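Local coordinates for uncharacterized protein XCC1541 (Xanthomonas campestris pv. campestris, PDB 2QJW), which is uncharacterized but probably acts as a serine hydrolase of the alpha/beta-hydrolase superfamily, with a substrate that is not known, at residues 75-89 against 97-109. Sequence-based numbering, arbitrary orientation. Where two conformers were deposited one is given.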
loop_
_atom_site.group_PDB
_atom_site.type_symbol
_atom_site.label_atom_id
_atom_site.label_comp_id
_atom_site.label_asym_id
_atom_site.label_seq_id
_atom_site.Cartn_x
_atom_site.Cartn_y
_atom_site.Cartn_z
ATOM N N PRO A 75 -5.436 -13.836 21.106
ATOM C CA PRO A 75 -4.929 -12.624 20.455
ATOM C C PRO A 75 -6.074 -11.763 19.924
ATOM O O PRO A 75 -7.144 -12.254 19.530
ATOM C CB PRO A 75 -4.097 -13.142 19.290
ATOM C CG PRO A 75 -3.783 -14.600 19.664
ATOM C CD PRO A 75 -5.005 -15.054 20.401
ATOM N N VAL A 76 -5.774 -10.465 19.905
ATOM C CA VAL A 76 -6.723 -9.445 19.416
ATOM C C VAL A 76 -6.037 -8.526 18.423
ATOM O O VAL A 76 -4.975 -7.973 18.694
ATOM C CB VAL A 76 -7.252 -8.603 20.559
ATOM C CG1 VAL A 76 -8.198 -7.506 20.023
ATOM C CG2 VAL A 76 -7.969 -9.510 21.582
ATOM N N VAL A 77 -6.723 -8.326 17.297
ATOM C CA VAL A 77 -6.394 -7.308 16.299
ATOM C C VAL A 77 -7.442 -6.199 16.381
ATOM O O VAL A 77 -8.662 -6.494 16.398
ATOM C CB VAL A 77 -6.335 -7.904 14.873
ATOM C CG1 VAL A 77 -6.241 -6.855 13.813
ATOM C CG2 VAL A 77 -5.170 -8.909 14.796
ATOM N N LEU A 78 -6.972 -4.937 16.468
ATOM C CA LEU A 78 -7.884 -3.784 16.486
ATOM C C LEU A 78 -7.806 -3.090 15.159
ATOM O O LEU A 78 -6.744 -2.929 14.561
ATOM C CB LEU A 78 -7.488 -2.806 17.565
ATOM C CG LEU A 78 -7.468 -3.407 18.969
ATOM C CD1 LEU A 78 -6.996 -2.349 19.964
ATOM C CD2 LEU A 78 -8.821 -3.945 19.370
ATOM N N ALA A 79 -8.975 -2.702 14.640
ATOM C CA ALA A 79 -9.047 -2.019 13.343
ATOM C C ALA A 79 -10.090 -0.991 13.424
ATOM O O ALA A 79 -11.010 -1.075 14.255
ATOM C CB ALA A 79 -9.400 -2.972 12.262
ATOM N N GLY A 80 -10.023 -0.017 12.542
ATOM C CA GLY A 80 -11.063 0.985 12.501
ATOM C C GLY A 80 -11.015 1.846 11.276
ATOM O O GLY A 80 -10.169 1.689 10.404
ATOM N N SER A 81 -11.965 2.784 11.259
ATOM C CA SER A 81 -12.018 3.852 10.266
ATOM C C SER A 81 -12.140 5.194 10.992
ATOM O O SER A 81 -12.980 5.304 11.870
ATOM C CB SER A 81 -13.196 3.676 9.337
ATOM O OG SER A 81 -13.215 4.736 8.401
ATOM N N SER A 82 -11.295 6.166 10.625
ATOM C CA SER A 82 -11.384 7.569 11.125
ATOM C C SER A 82 -11.426 7.586 12.666
ATOM O O SER A 82 -10.471 7.132 13.291
ATOM C CB SER A 82 -12.547 8.283 10.416
ATOM O OG SER A 82 -12.334 9.693 10.641
ATOM N N LEU A 83 -12.495 8.113 13.287
ATOM C CA LEU A 83 -12.544 8.133 14.752
ATOM C C LEU A 83 -12.311 6.736 15.333
ATOM O O LEU A 83 -11.698 6.595 16.382
ATOM C CB LEU A 83 -13.859 8.699 15.235
ATOM C CG LEU A 83 -13.998 8.901 16.750
ATOM C CD1 LEU A 83 -12.881 9.730 17.341
ATOM C CD2 LEU A 83 -15.383 9.506 17.057
ATOM N N GLY A 84 -12.817 5.727 14.614
ATOM C CA GLY A 84 -12.608 4.327 15.018
ATOM C C GLY A 84 -11.166 3.943 14.999
ATOM O O GLY A 84 -10.712 3.161 15.847
ATOM N N SER A 85 -10.401 4.475 14.026
ATOM C CA SER A 85 -8.973 4.243 14.021
ATOM C C SER A 85 -8.254 4.902 15.186
ATOM O O SER A 85 -7.337 4.315 15.742
ATOM C CB SER A 85 -8.337 4.721 12.708
ATOM O OG SER A 85 -8.767 3.910 11.654
ATOM N N TYR A 86 -8.671 6.128 15.483
ATOM C CA TYR A 86 -8.087 6.861 16.580
ATOM C C TYR A 86 -8.266 6.042 17.855
ATOM O O TYR A 86 -7.305 5.823 18.568
ATOM C CB TYR A 86 -8.767 8.189 16.732
ATOM C CG TYR A 86 -8.287 8.926 17.936
ATOM C CD1 TYR A 86 -7.074 9.600 17.943
ATOM C CD2 TYR A 86 -9.038 8.928 19.091
ATOM C CE1 TYR A 86 -6.598 10.308 19.075
ATOM C CE2 TYR A 86 -8.587 9.616 20.258
ATOM C CZ TYR A 86 -7.375 10.304 20.249
ATOM O OH TYR A 86 -6.978 10.947 21.377
ATOM N N ILE A 87 -9.460 5.546 18.125
ATOM C CA ILE A 87 -9.598 4.841 19.418
ATOM C C ILE A 87 -8.914 3.457 19.423
ATOM O O ILE A 87 -8.407 3.007 20.445
ATOM C CB ILE A 87 -11.063 4.749 19.896
ATOM C CG1 ILE A 87 -11.956 3.970 18.939
ATOM C CG2 ILE A 87 -11.598 6.166 20.158
ATOM C CD1 ILE A 87 -13.317 3.614 19.546
ATOM N N ALA A 88 -8.846 2.797 18.263
ATOM C CA ALA A 88 -8.150 1.518 18.168
ATOM C C ALA A 88 -6.705 1.727 18.506
ATOM O O ALA A 88 -6.092 1.006 19.274
ATOM C CB ALA A 88 -8.346 0.912 16.747
ATOM N N ALA A 89 -6.101 2.760 17.924
ATOM C CA ALA A 89 -4.723 3.061 18.204
ATOM C C ALA A 89 -4.471 3.389 19.677
ATOM O O ALA A 89 -3.585 2.830 20.272
ATOM C CB ALA A 89 -4.241 4.201 17.261
ATOM N N THR A 97 -1.966 -5.939 22.155
ATOM C CA THR A 97 -2.593 -5.941 20.846
ATOM C C THR A 97 -1.653 -6.594 19.872
ATOM O O THR A 97 -0.478 -6.294 19.860
ATOM C CB THR A 97 -2.898 -4.479 20.475
ATOM O OG1 THR A 97 -3.732 -3.906 21.483
ATOM C CG2 THR A 97 -3.587 -4.379 19.097
ATOM N N ARG A 98 -2.178 -7.523 19.072
ATOM C CA ARG A 98 -1.403 -8.280 18.135
ATOM C C ARG A 98 -0.924 -7.441 16.943
ATOM O O ARG A 98 0.170 -7.586 16.446
ATOM C CB ARG A 98 -2.188 -9.514 17.622
ATOM C CG ARG A 98 -1.424 -10.385 16.693
ATOM C CD ARG A 98 -0.179 -10.990 17.293
ATOM N NE ARG A 98 0.676 -11.661 16.349
ATOM C CZ ARG A 98 1.655 -11.138 15.654
ATOM N NH1 ARG A 98 1.947 -9.849 15.688
ATOM N NH2 ARG A 98 2.358 -11.913 14.847
ATOM N N ALA A 99 -1.841 -6.598 16.476
ATOM C CA ALA A 99 -1.620 -5.759 15.263
ATOM C C ALA A 99 -2.748 -4.760 15.164
ATOM O O ALA A 99 -3.784 -4.913 15.805
ATOM C CB ALA A 99 -1.589 -6.605 13.989
ATOM N N LEU A 100 -2.508 -3.741 14.340
ATOM C CA LEU A 100 -3.402 -2.603 14.212
ATOM C C LEU A 100 -3.628 -2.236 12.751
ATOM O O LEU A 100 -2.652 -2.002 12.022
ATOM C CB LEU A 100 -2.754 -1.439 14.930
ATOM C CG LEU A 100 -3.499 -0.142 15.156
ATOM C CD1 LEU A 100 -4.843 -0.364 15.979
ATOM C CD2 LEU A 100 -2.559 0.880 15.830
ATOM N N PHE A 101 -4.898 -2.127 12.338
ATOM C CA PHE A 101 -5.266 -1.770 10.977
ATOM C C PHE A 101 -6.061 -0.472 11.013
ATOM O O PHE A 101 -7.145 -0.418 11.615
ATOM C CB PHE A 101 -6.067 -2.849 10.256
ATOM C CG PHE A 101 -6.352 -2.510 8.846
ATOM C CD1 PHE A 101 -5.363 -2.568 7.923
ATOM C CD2 PHE A 101 -7.600 -2.119 8.460
ATOM C CE1 PHE A 101 -5.635 -2.274 6.584
ATOM C CE2 PHE A 101 -7.866 -1.791 7.136
ATOM C CZ PHE A 101 -6.884 -1.858 6.193
ATOM N N LEU A 102 -5.519 0.561 10.393
ATOM C CA LEU A 102 -6.131 1.891 10.496
ATOM C C LEU A 102 -6.483 2.446 9.160
ATOM O O LEU A 102 -5.639 2.662 8.325
ATOM C CB LEU A 102 -5.150 2.831 11.142
ATOM C CG LEU A 102 -4.460 2.433 12.445
ATOM C CD1 LEU A 102 -3.451 3.483 12.997
ATOM C CD2 LEU A 102 -5.520 2.153 13.517
HETATM N N MSE A 103 -7.770 2.692 8.932
HETATM C CA MSE A 103 -8.264 3.412 7.739
HETATM C C MSE A 103 -8.432 4.893 8.126
HETATM O O MSE A 103 -9.018 5.196 9.159
HETATM C CB MSE A 103 -9.539 2.850 7.195
HETATM C CG MSE A 103 -9.427 1.360 6.806
HETATM SE SE MSE A 103 -11.010 0.570 6.146
HETATM C CE MSE A 103 -11.884 0.508 7.803
ATOM N N VAL A 104 -7.892 5.775 7.284
ATOM C CA VAL A 104 -7.997 7.269 7.428
ATOM C C VAL A 104 -7.921 7.700 8.904
ATOM O O VAL A 104 -8.833 8.324 9.425
ATOM C CB VAL A 104 -9.225 7.866 6.648
ATOM C CG1 VAL A 104 -8.945 7.760 5.142
ATOM C CG2 VAL A 104 -10.510 7.197 6.989
ATOM N N PRO A 105 -6.806 7.382 9.586
ATOM C CA PRO A 105 -6.662 7.759 10.996
ATOM C C PRO A 105 -6.412 9.253 11.190
ATOM O O PRO A 105 -5.544 9.779 10.539
ATOM C CB PRO A 105 -5.426 6.942 11.432
ATOM C CG PRO A 105 -4.610 6.830 10.270
ATOM C CD PRO A 105 -5.591 6.691 9.107
ATOM N N PRO A 106 -7.157 9.891 12.085
ATOM C CA PRO A 106 -6.797 11.284 12.374
ATOM C C PRO A 106 -5.579 11.322 13.285
ATOM O O PRO A 106 -5.458 10.526 14.222
ATOM C CB PRO A 106 -8.006 11.813 13.109
ATOM C CG PRO A 106 -8.605 10.664 13.732
ATOM C CD PRO A 106 -8.300 9.421 12.869
ATOM N N THR A 107 -4.666 12.247 13.051
ATOM C CA THR A 107 -3.476 12.366 13.858
ATOM C C THR A 107 -3.713 13.354 15.017
ATOM O O THR A 107 -2.993 13.283 15.975
ATOM C CB THR A 107 -2.251 12.769 13.049
ATOM O OG1 THR A 107 -2.469 14.097 12.514
ATOM C CG2 THR A 107 -2.013 11.776 11.896
ATOM N N LYS A 108 -4.704 14.241 14.896
ATOM C CA LYS A 108 -5.001 15.246 15.904
ATOM C C LYS A 108 -6.437 15.061 16.368
ATOM O O LYS A 108 -7.300 14.692 15.565
ATOM C CB LYS A 108 -4.862 16.617 15.268
ATOM C CG LYS A 108 -3.518 16.924 14.588
ATOM C CD LYS A 108 -3.586 18.241 13.779
ATOM C CE LYS A 108 -2.359 18.415 12.883
ATOM N NZ LYS A 108 -2.192 19.822 12.432
HETATM N N MSE A 109 -6.704 15.349 17.638
HETATM C CA MSE A 109 -8.032 15.159 18.207
HETATM C C MSE A 109 -8.311 16.278 19.212
HETATM O O MSE A 109 -8.526 16.001 20.384
HETATM C CB MSE A 109 -8.101 13.759 18.842
HETATM C CG MSE A 109 -9.479 13.264 19.371
HETATM SE SE MSE A 109 -10.861 13.127 18.078
HETATM C CE MSE A 109 -10.075 11.880 16.836
#
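Met-109 lays its selenomethionine side chain over one face of the Tyr-86 ring, with CE 3.9 Å from the ring centroid and 22° off the normal, a CH-pi contact. The pair lies beyond the C-terminal end of strand 99-103 in a beta-alpha-beta unit of the alpha/beta-hydrolase fold: strand 76-81, the helix starting at Leu-83 and strand 99-103, whose two strands run nearly parallel. Bends at chi2 and chi3 fold the Met-109 chain back on itself, and CE also reaches CD1 of Leu-83, 3.6 Å away. CG of Pro-106 packs against CB of Tyr-86, and Pro-106 O lies at the ring edge, near its plane, while the phenol OH is hydrogen-bonded to Pro-113 O.

The helix runs back across strand 99-103, roughly antiparallel to it, and Leu-100 and Leu-102 pack against the helix. Leu-100, with CG anti to its backbone N, splits its methyls: CD1 lies 3.8 Å from CB of Ala-88, whereas CD2 meets Ala-89. Leu-102 sends CD2 against Ser-85, 3.6 Å from that residue's O. On the other sheet face, Ala-79 CB sits at the edge of the Phe-101 ring, near its plane, and CE of Met-103 touches CB of Ser-81.

Between strand and helix, Gly-80, Ser-82 and Gly-84 fit the GxSxG nucleophile elbow. Ser-82 has phi/psi of 53/-119°, the strained conformation of such a turn, and its side chain touches His-156, consistent with a Ser-His-Asp triad completed by Asp-130. Met-103 N donates to Gly-80 O at 3.0 Å. The backbone of the elbow is tied to the neighbouring strand where Ser-82 N donates to Met-103 O at 2.9 Å; Ser-85 OG lies 2.8 Å from the same Met-103 O.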